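Local coordinates for protein rubber oxygenase (Streptomyces sp., PDB 5O1L) that cleaves poly(cis-1,4-isoprene) of natural and synthetic rubber oxidatively, adding dioxygen across its double bonds with the help of a non-covalently bound b-type heme, at residues 177-180 and 181-184; 197-200 and 201-204; 353-356 and 357-361. All coordinates share one frame; numbering follows the deposited sequence. Where two conformers were deposited one is given.

Contact 1: 177-180 and 181-184; sequences DLDA and YLPH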
loop_
_atom_site.group_PDB
_atom_site.type_symbol
_atom_site.label_atom_id
_atom_site.label_comp_id
_atom_site.label_asym_id
_atom_site.label_seq_id
_atom_site.Cartn_x
_atom_site.Cartn_y
_atom_site.Cartn_z
ATOM N N ASP A 177 -4.745 -7.713 -7.013
ATOM C CA ASP A 177 -5.950 -8.260 -7.591
ATOM C C ASP A 177 -5.643 -9.319 -8.619
ATOM O O ASP A 177 -4.696 -9.244 -9.411
ATOM C CB ASP A 177 -6.794 -7.142 -8.238
ATOM C CG ASP A 177 -8.128 -7.623 -8.726
ATOM O OD1 ASP A 177 -9.050 -7.905 -7.913
ATOM O OD2 ASP A 177 -8.289 -7.757 -9.939
ATOM N N LEU A 178 -6.498 -10.341 -8.680
ATOM C CA LEU A 178 -6.325 -11.430 -9.585
ATOM C C LEU A 178 -6.309 -11.084 -11.066
ATOM O O LEU A 178 -5.679 -11.746 -11.872
ATOM C CB LEU A 178 -7.411 -12.500 -9.310
ATOM C CG LEU A 178 -7.235 -13.804 -9.948
ATOM C CD1 LEU A 178 -5.872 -14.486 -9.821
ATOM C CD2 LEU A 178 -8.409 -14.717 -9.419
ATOM N N ASP A 179 -6.972 -9.972 -11.417
ATOM C CA ASP A 179 -7.049 -9.528 -12.782
ATOM C C ASP A 179 -6.327 -8.222 -13.059
ATOM O O ASP A 179 -6.590 -7.526 -14.055
ATOM C CB ASP A 179 -8.547 -9.304 -13.126
ATOM C CG ASP A 179 -9.441 -10.487 -12.771
ATOM O OD1 ASP A 179 -9.312 -11.414 -13.539
ATOM O OD2 ASP A 179 -10.045 -10.477 -11.728
ATOM N N ALA A 180 -5.469 -7.820 -12.110
ATOM C CA ALA A 180 -4.988 -6.434 -12.021
ATOM C C ALA A 180 -4.646 -5.810 -13.350
ATOM O O ALA A 180 -5.152 -4.690 -13.647
ATOM C CB ALA A 180 -3.797 -6.360 -11.085
ATOM N N TYR A 181 -3.813 -6.432 -14.153
ATOM C CA TYR A 181 -3.312 -5.865 -15.364
ATOM C C TYR A 181 -3.861 -6.512 -16.630
ATOM O O TYR A 181 -3.385 -6.219 -17.729
ATOM C CB TYR A 181 -1.746 -5.816 -15.373
ATOM C CG TYR A 181 -1.213 -4.860 -14.328
ATOM C CD1 TYR A 181 -1.280 -3.520 -14.545
ATOM C CD2 TYR A 181 -0.731 -5.286 -13.107
ATOM C CE1 TYR A 181 -0.858 -2.553 -13.618
ATOM C CE2 TYR A 181 -0.256 -4.317 -12.167
ATOM C CZ TYR A 181 -0.354 -2.957 -12.454
ATOM O OH TYR A 181 0.114 -2.058 -11.523
ATOM N N LEU A 182 -4.946 -7.265 -16.499
ATOM C CA LEU A 182 -5.626 -7.848 -17.679
ATOM C C LEU A 182 -6.538 -6.825 -18.301
ATOM O O LEU A 182 -6.919 -5.875 -17.680
ATOM C CB LEU A 182 -6.367 -9.086 -17.217
ATOM C CG LEU A 182 -5.552 -10.202 -16.572
ATOM C CD1 LEU A 182 -6.481 -11.343 -16.126
ATOM C CD2 LEU A 182 -4.423 -10.663 -17.497
ATOM N N PRO A 183 -7.013 -7.061 -19.540
ATOM C CA PRO A 183 -7.882 -6.064 -20.183
ATOM C C PRO A 183 -9.159 -5.760 -19.424
ATOM O O PRO A 183 -9.572 -4.613 -19.354
ATOM C CB PRO A 183 -8.149 -6.684 -21.577
ATOM C CG PRO A 183 -6.943 -7.547 -21.812
ATOM C CD PRO A 183 -6.589 -8.135 -20.474
ATOM N N HIS A 184 -9.729 -6.747 -18.747
ATOM C CA HIS A 184 -10.913 -6.573 -17.978
ATOM C C HIS A 184 -10.688 -6.188 -16.531
ATOM O O HIS A 184 -11.642 -6.019 -15.774
ATOM C CB HIS A 184 -11.793 -7.860 -17.974
ATOM C CG HIS A 184 -11.072 -9.080 -17.522
ATOM N ND1 HIS A 184 -11.047 -9.551 -16.216
ATOM C CD2 HIS A 184 -10.225 -9.846 -18.217
ATOM C CE1 HIS A 184 -10.258 -10.598 -16.167
ATOM N NE2 HIS A 184 -9.788 -10.828 -17.367
#
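The backbone O of Asp-179 accepts a hydrogen bond from the N of Leu-182 at 3.0 Å, nearly straight at 160°, the donor standing above the carbonyl plane. This bond closes a type I turn over Asp-179 to Leu-182, and the side chain of Leu-182 folds back along it: CD1 comes within 3.8 Å of both OD1 and CA of Asp-179. With CG beside its own backbone N, anti to the carbonyl carbon (chi1 -59°), the Leu-182 side chain lies against Asp-179; it also touches Lys-113 and Asp-117 of helix 113-125. Asp-179 also meets His-184. Their side chains cross at about a right angle, and OD1 lies at the edge of the imidazole, 2.9 Å from CE1, close to the ring plane; carboxylate and ring planes are turned 61° apart. In the preceding turn Asp-177 OD2 takes the N-H of Asp-179 at 3.0 Å, approached from above the carboxylate plane, and the backbone bond from Ala-180 N to Asp-177 O closes the same corner. Beyond it, Ala-180 CB packs 3.8 Å from Tyr-181 CD2, and the tyrosine hydroxyl is hydrogen-bonded to Ser-264. Asn-85 ND2 donates to the carbonyls of both Ala-180 and Leu-182. Two overlapping type I turns, the first with an Asx turn at its start, thus shape the surface loop leading into helix 187-204.

Contact 2: 197-200 and 201-204; sequences VHAA and VRHL. With HEM (protoporphyrin IX containing Fe), chain C.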
loop_
_atom_site.group_PDB
_atom_site.type_symbol
_atom_site.label_atom_id
_atom_site.label_comp_id
_atom_site.label_asym_id
_atom_site.label_seq_id
_atom_site.Cartn_x
_atom_site.Cartn_y
_atom_site.Cartn_z
ATOM N N VAL A 197 -4.966 11.733 -7.767
ATOM C CA VAL A 197 -5.306 12.073 -6.387
ATOM C C VAL A 197 -4.062 12.624 -5.686
ATOM O O VAL A 197 -4.081 13.685 -5.039
ATOM C CB VAL A 197 -5.918 10.930 -5.589
ATOM C CG1 VAL A 197 -6.050 11.308 -4.125
ATOM C CG2 VAL A 197 -7.240 10.561 -6.187
ATOM N N HIS A 198 -2.921 11.895 -5.748
ATOM C CA HIS A 198 -1.753 12.348 -5.067
ATOM C C HIS A 198 -1.345 13.737 -5.597
ATOM O O HIS A 198 -0.919 14.549 -4.794
ATOM C CB HIS A 198 -0.625 11.306 -5.256
ATOM C CG HIS A 198 -0.777 10.065 -4.431
ATOM N ND1 HIS A 198 -0.060 8.925 -4.731
ATOM C CD2 HIS A 198 -1.478 9.806 -3.288
ATOM C CE1 HIS A 198 -0.358 8.020 -3.802
ATOM N NE2 HIS A 198 -1.221 8.496 -2.927
ATOM N N ALA A 199 -1.394 13.957 -6.893
ATOM C CA ALA A 199 -1.041 15.227 -7.463
ATOM C C ALA A 199 -1.963 16.358 -6.943
ATOM O O ALA A 199 -1.488 17.466 -6.636
ATOM C CB ALA A 199 -1.044 15.116 -8.963
ATOM N N ALA A 200 -3.229 16.071 -6.810
ATOM C CA ALA A 200 -4.164 17.024 -6.220
ATOM C C ALA A 200 -3.782 17.341 -4.794
ATOM O O ALA A 200 -3.771 18.516 -4.421
ATOM C CB ALA A 200 -5.564 16.466 -6.248
ATOM N N VAL A 201 -3.464 16.324 -3.998
ATOM C CA VAL A 201 -3.024 16.511 -2.624
ATOM C C VAL A 201 -1.823 17.406 -2.503
ATOM O O VAL A 201 -1.715 18.182 -1.550
ATOM C CB VAL A 201 -2.821 15.150 -1.931
ATOM C CG1 VAL A 201 -2.196 15.284 -0.545
ATOM C CG2 VAL A 201 -4.195 14.455 -1.833
ATOM N N ARG A 202 -0.902 17.294 -3.442
ATOM C CA ARG A 202 0.319 18.109 -3.417
ATOM C C ARG A 202 -0.026 19.584 -3.608
ATOM O O ARG A 202 0.680 20.454 -3.116
ATOM C CB ARG A 202 1.305 17.640 -4.460
ATOM C CG ARG A 202 1.869 16.267 -4.185
ATOM C CD ARG A 202 3.077 16.000 -5.062
ATOM N NE ARG A 202 3.435 14.585 -4.971
ATOM C CZ ARG A 202 2.984 13.684 -5.820
ATOM N NH1 ARG A 202 2.247 13.946 -6.906
ATOM N NH2 ARG A 202 3.244 12.376 -5.527
ATOM N N HIS A 203 -1.087 19.858 -4.360
ATOM C CA HIS A 203 -1.554 21.237 -4.513
ATOM C C HIS A 203 -2.348 21.700 -3.281
ATOM O O HIS A 203 -2.251 22.875 -2.866
ATOM C CB HIS A 203 -2.367 21.309 -5.778
ATOM C CG HIS A 203 -2.775 22.701 -6.175
ATOM N ND1 HIS A 203 -4.089 23.084 -6.289
ATOM C CD2 HIS A 203 -2.027 23.789 -6.479
ATOM C CE1 HIS A 203 -4.141 24.360 -6.634
ATOM N NE2 HIS A 203 -2.908 24.821 -6.726
ATOM N N LEU A 204 -3.097 20.817 -2.646
ATOM C CA LEU A 204 -4.023 21.154 -1.566
ATOM C C LEU A 204 -3.400 21.228 -0.200
ATOM O O LEU A 204 -3.637 22.198 0.538
ATOM C CB LEU A 204 -5.206 20.175 -1.526
ATOM C CG LEU A 204 -6.022 20.317 -2.804
ATOM C CD1 LEU A 204 -7.019 19.187 -2.919
ATOM C CD2 LEU A 204 -6.757 21.657 -2.847
HETATM C CHA HEM C . -4.918 8.709 -1.775
HETATM C CHB HEM C . -2.617 4.666 -2.725
HETATM C CHC HEM C . 1.429 6.568 -1.010
HETATM C CHD HEM C . -1.140 10.147 0.830
HETATM C C1A HEM C . -4.571 7.480 -2.212
HETATM C C2A HEM C . -5.519 6.621 -2.883
HETATM C C3A HEM C . -4.880 5.466 -3.112
HETATM C C4A HEM C . -3.569 5.589 -2.665
HETATM C CMA HEM C . -5.519 4.263 -3.764
HETATM C CAA HEM C . -6.992 6.923 -3.252
HETATM C CBA HEM C . -7.899 6.653 -2.036
HETATM C CGA HEM C . -9.306 6.511 -2.490
HETATM O O1A HEM C . -9.857 7.595 -2.712
HETATM O O2A HEM C . -9.819 5.335 -2.641
HETATM C C1B HEM C . -1.284 4.849 -2.370
HETATM C C2B HEM C . -0.298 3.843 -2.564
HETATM C C3B HEM C . 0.852 4.331 -2.126
HETATM C C4B HEM C . 0.588 5.664 -1.607
HETATM C CMB HEM C . -0.494 2.472 -3.178
HETATM C CAB HEM C . 2.219 3.875 -2.113
HETATM C CBB HEM C . 2.717 2.632 -2.617
HETATM C C1C HEM C . 1.092 7.737 -0.345
HETATM C C2C HEM C . 2.029 8.439 0.513
HETATM C C3C HEM C . 1.275 9.458 0.997
HETATM C C4C HEM C . -0.075 9.282 0.492
HETATM C CMC HEM C . 3.493 8.152 0.677
HETATM C CAC HEM C . 1.695 10.506 1.940
HETATM C CBC HEM C . 2.961 10.838 2.412
HETATM C C1D HEM C . -2.393 10.049 0.282
HETATM C C2D HEM C . -3.466 11.037 0.510
HETATM C C3D HEM C . -4.521 10.656 -0.201
HETATM C C4D HEM C . -4.107 9.447 -0.916
HETATM C CMD HEM C . -3.318 12.166 1.460
HETATM C CAD HEM C . -5.907 11.342 -0.262
HETATM C CBD HEM C . -6.730 10.800 0.900
HETATM C CGD HEM C . -8.084 11.519 0.914
HETATM O O1D HEM C . -9.101 10.809 0.747
HETATM O O2D HEM C . -8.212 12.762 1.080
HETATM N NA HEM C . -3.372 6.850 -2.114
HETATM N NB HEM C . -0.691 5.891 -1.771
HETATM N NC HEM C . -0.187 8.220 -0.339
HETATM N ND HEM C . -2.803 9.153 -0.649
HETATM FE FE HEM C . -1.756 7.557 -1.234
#
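Residues 197-204 form the last turns of helix 187-204, the N of Val-201 bonding to Val-197 O at 2.9 Å and that of Arg-202 to His-198 O, with the bonds from His-203 N weak. On the heme side, His-198 NE2 coordinates the iron at 2.0 Å. One further atom from outside these residues also binds the iron, and an imidazole, probably from the crystallisation liquor, lies close by. The His-198 CG lies beside the backbone N, anti to the carbonyl carbon (chi1 -75°), which carries the ring off the helix toward the porphyrin. Val-197 and Val-201, one turn apart, meet the porphyrin on the same side of this ligand: Val-197 CG1 sits 3.7 Å from the methine CHA of the heme, Val-201 CG1 3.9 Å from the methyl CMD, and CG1 of Val-197 is 4.3 Å from CG2 of Val-201. Arg-202 runs back along the helix in an extended chain from CG to NE. One face of its guanidinium covers the carbonyl of His-198, and NH1 is 3.6 Å from Ala-199 CA. NH1 forms a salt bridge to Asp-60 and NH2 a hydrogen bond to the carbonyl of Ile-222. A leucine in its place would probably leave Asp-60 without its counter-charge and the Ile-222 carbonyl without this donor, and remove the flat group over the His-198 carbonyl. Metal coordination and apolar packing therefore anchor the heme to one side of the helix, while an arginine held by a salt bridge and a hydrogen bond lies over the backbone of the axial histidine and probably helps to fix it.

Contact 3: 353-356 and 357-361; sequences TAWP and LLVAF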
loop_
_atom_site.group_PDB
_atom_site.type_symbol
_atom_site.label_atom_id
_atom_site.label_comp_id
_atom_site.label_asym_id
_atom_site.label_seq_id
_atom_site.Cartn_x
_atom_site.Cartn_y
_atom_site.Cartn_z
ATOM N N THR A 353 3.617 -19.915 18.969
ATOM C CA THR A 353 3.873 -21.338 18.995
ATOM C C THR A 353 3.088 -22.104 17.957
ATOM O O THR A 353 3.565 -23.152 17.483
ATOM C CB THR A 353 3.827 -21.999 20.386
ATOM O OG1 THR A 353 2.542 -22.007 20.906
ATOM C CG2 THR A 353 4.649 -21.183 21.296
ATOM N N ALA A 354 1.881 -21.656 17.603
ATOM C CA ALA A 354 1.025 -22.504 16.781
ATOM C C ALA A 354 0.694 -21.935 15.420
ATOM O O ALA A 354 0.325 -22.710 14.523
ATOM C CB ALA A 354 -0.275 -22.803 17.505
ATOM N N TRP A 355 0.815 -20.639 15.193
ATOM C CA TRP A 355 0.483 -20.122 13.869
ATOM C C TRP A 355 1.364 -20.755 12.790
ATOM O O TRP A 355 0.822 -21.119 11.746
ATOM C CB TRP A 355 0.599 -18.587 13.803
ATOM C CG TRP A 355 0.270 -17.956 12.458
ATOM C CD1 TRP A 355 1.131 -17.327 11.561
ATOM C CD2 TRP A 355 -1.040 -17.841 11.902
ATOM N NE1 TRP A 355 0.405 -16.907 10.512
ATOM C CE2 TRP A 355 -0.927 -17.156 10.694
ATOM C CE3 TRP A 355 -2.293 -18.207 12.343
ATOM C CZ2 TRP A 355 -2.036 -16.878 9.886
ATOM C CZ3 TRP A 355 -3.439 -17.926 11.509
ATOM C CH2 TRP A 355 -3.264 -17.307 10.299
ATOM N N PRO A 356 2.655 -20.987 13.051
ATOM C CA PRO A 356 3.443 -21.654 11.972
ATOM C C PRO A 356 2.959 -23.075 11.708
ATOM O O PRO A 356 3.195 -23.583 10.613
ATOM C CB PRO A 356 4.859 -21.620 12.503
ATOM C CG PRO A 356 4.899 -20.592 13.571
ATOM C CD PRO A 356 3.510 -20.434 14.112
ATOM N N LEU A 357 2.308 -23.721 12.669
ATOM C CA LEU A 357 1.757 -25.054 12.442
ATOM C C LEU A 357 0.551 -24.991 11.567
ATOM O O LEU A 357 0.367 -25.850 10.700
ATOM C CB LEU A 357 1.426 -25.779 13.758
ATOM C CG LEU A 357 2.628 -25.931 14.706
ATOM C CD1 LEU A 357 2.111 -26.388 16.038
ATOM C CD2 LEU A 357 3.584 -26.906 14.037
ATOM N N LEU A 358 -0.269 -23.967 11.775
ATOM C CA LEU A 358 -1.451 -23.803 10.909
ATOM C C LEU A 358 -0.966 -23.538 9.500
ATOM O O LEU A 358 -1.497 -24.068 8.546
ATOM C CB LEU A 358 -2.289 -22.656 11.378
ATOM C CG LEU A 358 -3.470 -23.078 12.261
ATOM C CD1 LEU A 358 -2.993 -23.526 13.582
ATOM C CD2 LEU A 358 -4.546 -21.994 12.406
ATOM N N VAL A 359 0.074 -22.692 9.359
ATOM C CA VAL A 359 0.576 -22.401 8.032
ATOM C C VAL A 359 1.096 -23.679 7.371
ATOM O O VAL A 359 0.789 -23.973 6.205
ATOM C CB VAL A 359 1.659 -21.299 8.103
ATOM C CG1 VAL A 359 2.294 -21.130 6.735
ATOM C CG2 VAL A 359 0.976 -19.984 8.592
ATOM N N ALA A 360 1.930 -24.447 8.094
ATOM C CA ALA A 360 2.423 -25.681 7.521
ATOM C C ALA A 360 1.340 -26.645 7.128
ATOM O O ALA A 360 1.420 -27.334 6.140
ATOM C CB ALA A 360 3.392 -26.335 8.469
ATOM N N PHE A 361 0.290 -26.718 7.941
ATOM C CA PHE A 361 -0.859 -27.571 7.590
ATOM C C PHE A 361 -1.516 -27.072 6.291
ATOM O O PHE A 361 -1.837 -27.847 5.396
ATOM C CB PHE A 361 -1.881 -27.547 8.736
ATOM C CG PHE A 361 -3.149 -28.248 8.415
ATOM C CD1 PHE A 361 -3.123 -29.596 8.203
ATOM C CD2 PHE A 361 -4.336 -27.543 8.358
ATOM C CE1 PHE A 361 -4.286 -30.274 7.872
ATOM C CE2 PHE A 361 -5.528 -28.223 8.102
ATOM C CZ PHE A 361 -5.482 -29.538 7.808
#
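One face of the Trp-355 indole is covered by Val-359, whose methyl CG2 stands over the five-membered ring, 3.9 Å from its centroid and 21° off the normal. This is a CH-pi contact displaced toward the rim, the nearest ring atom being NE1 at 3.7 Å from CG2. Leu-358 reaches the benzo part of the indole obliquely, with 4.3 Å between Trp-355 CZ3 and Leu-358 CD2. Edge-to-face pairings with Trp-245 and Phe-326 add aromatic neighbours, and Tyr-129 of helix 127-142 touches both Trp-355 and Val-359. The torsions set up the CH-pi pair: Trp-355 holds CG opposite its backbone N (chi1 -180°), while Val-359, one turn on, keeps CG2 beside its own N and so on the tryptophan side. The same two residues are tied through the backbone, Val-359 N donating to Trp-355 O at 3.0 Å. Pro-356 has no N-H to offer the turn before, and the helix kinks there. Bonding continues across the kink: Ala-354 O receives the N of Leu-358 at 3.1 Å and, weakly, that of Leu-357, and further on Pro-356 O takes the N of Ala-360 at 2.9 Å. Leu-358 turns CD1 to within 3.5 Å of Ala-354 O, and with Ala-354 it packs on Val-371 in the loop before helix 373-393. Across this stretch the side-chain contacts are apolar and aromatic, with polar cohesion supplied by the main chain, so that helix 345-362 is fastened to its neighbours by apolar and edge-to-face aromatic contacts, while the CH-pi contact holds the buried indole against its own helix despite the bond missing at the proline.

Overall arrangement
The three contacts follow one another along the chain within the rubber oxygenase catalytic domain, none touching another. Contact 2 holds the axial heme ligand, and contact 1 belongs to the loop that leads into the helix carrying it; their centres are about 27 Å apart, their nearest atoms about 13 Å. Contact 1 is itself away from the heme site, though the side chain of Tyr-181 comes to about 10 Å from the heme. Contact 3 lies on the opposite side of the chain's centre from contact 2, with about 44 Å between their centres, and its centre is about 31 Å from that of contact 1. It is structural packing remote from the iron, whereas contact 2 forms part of the heme pocket.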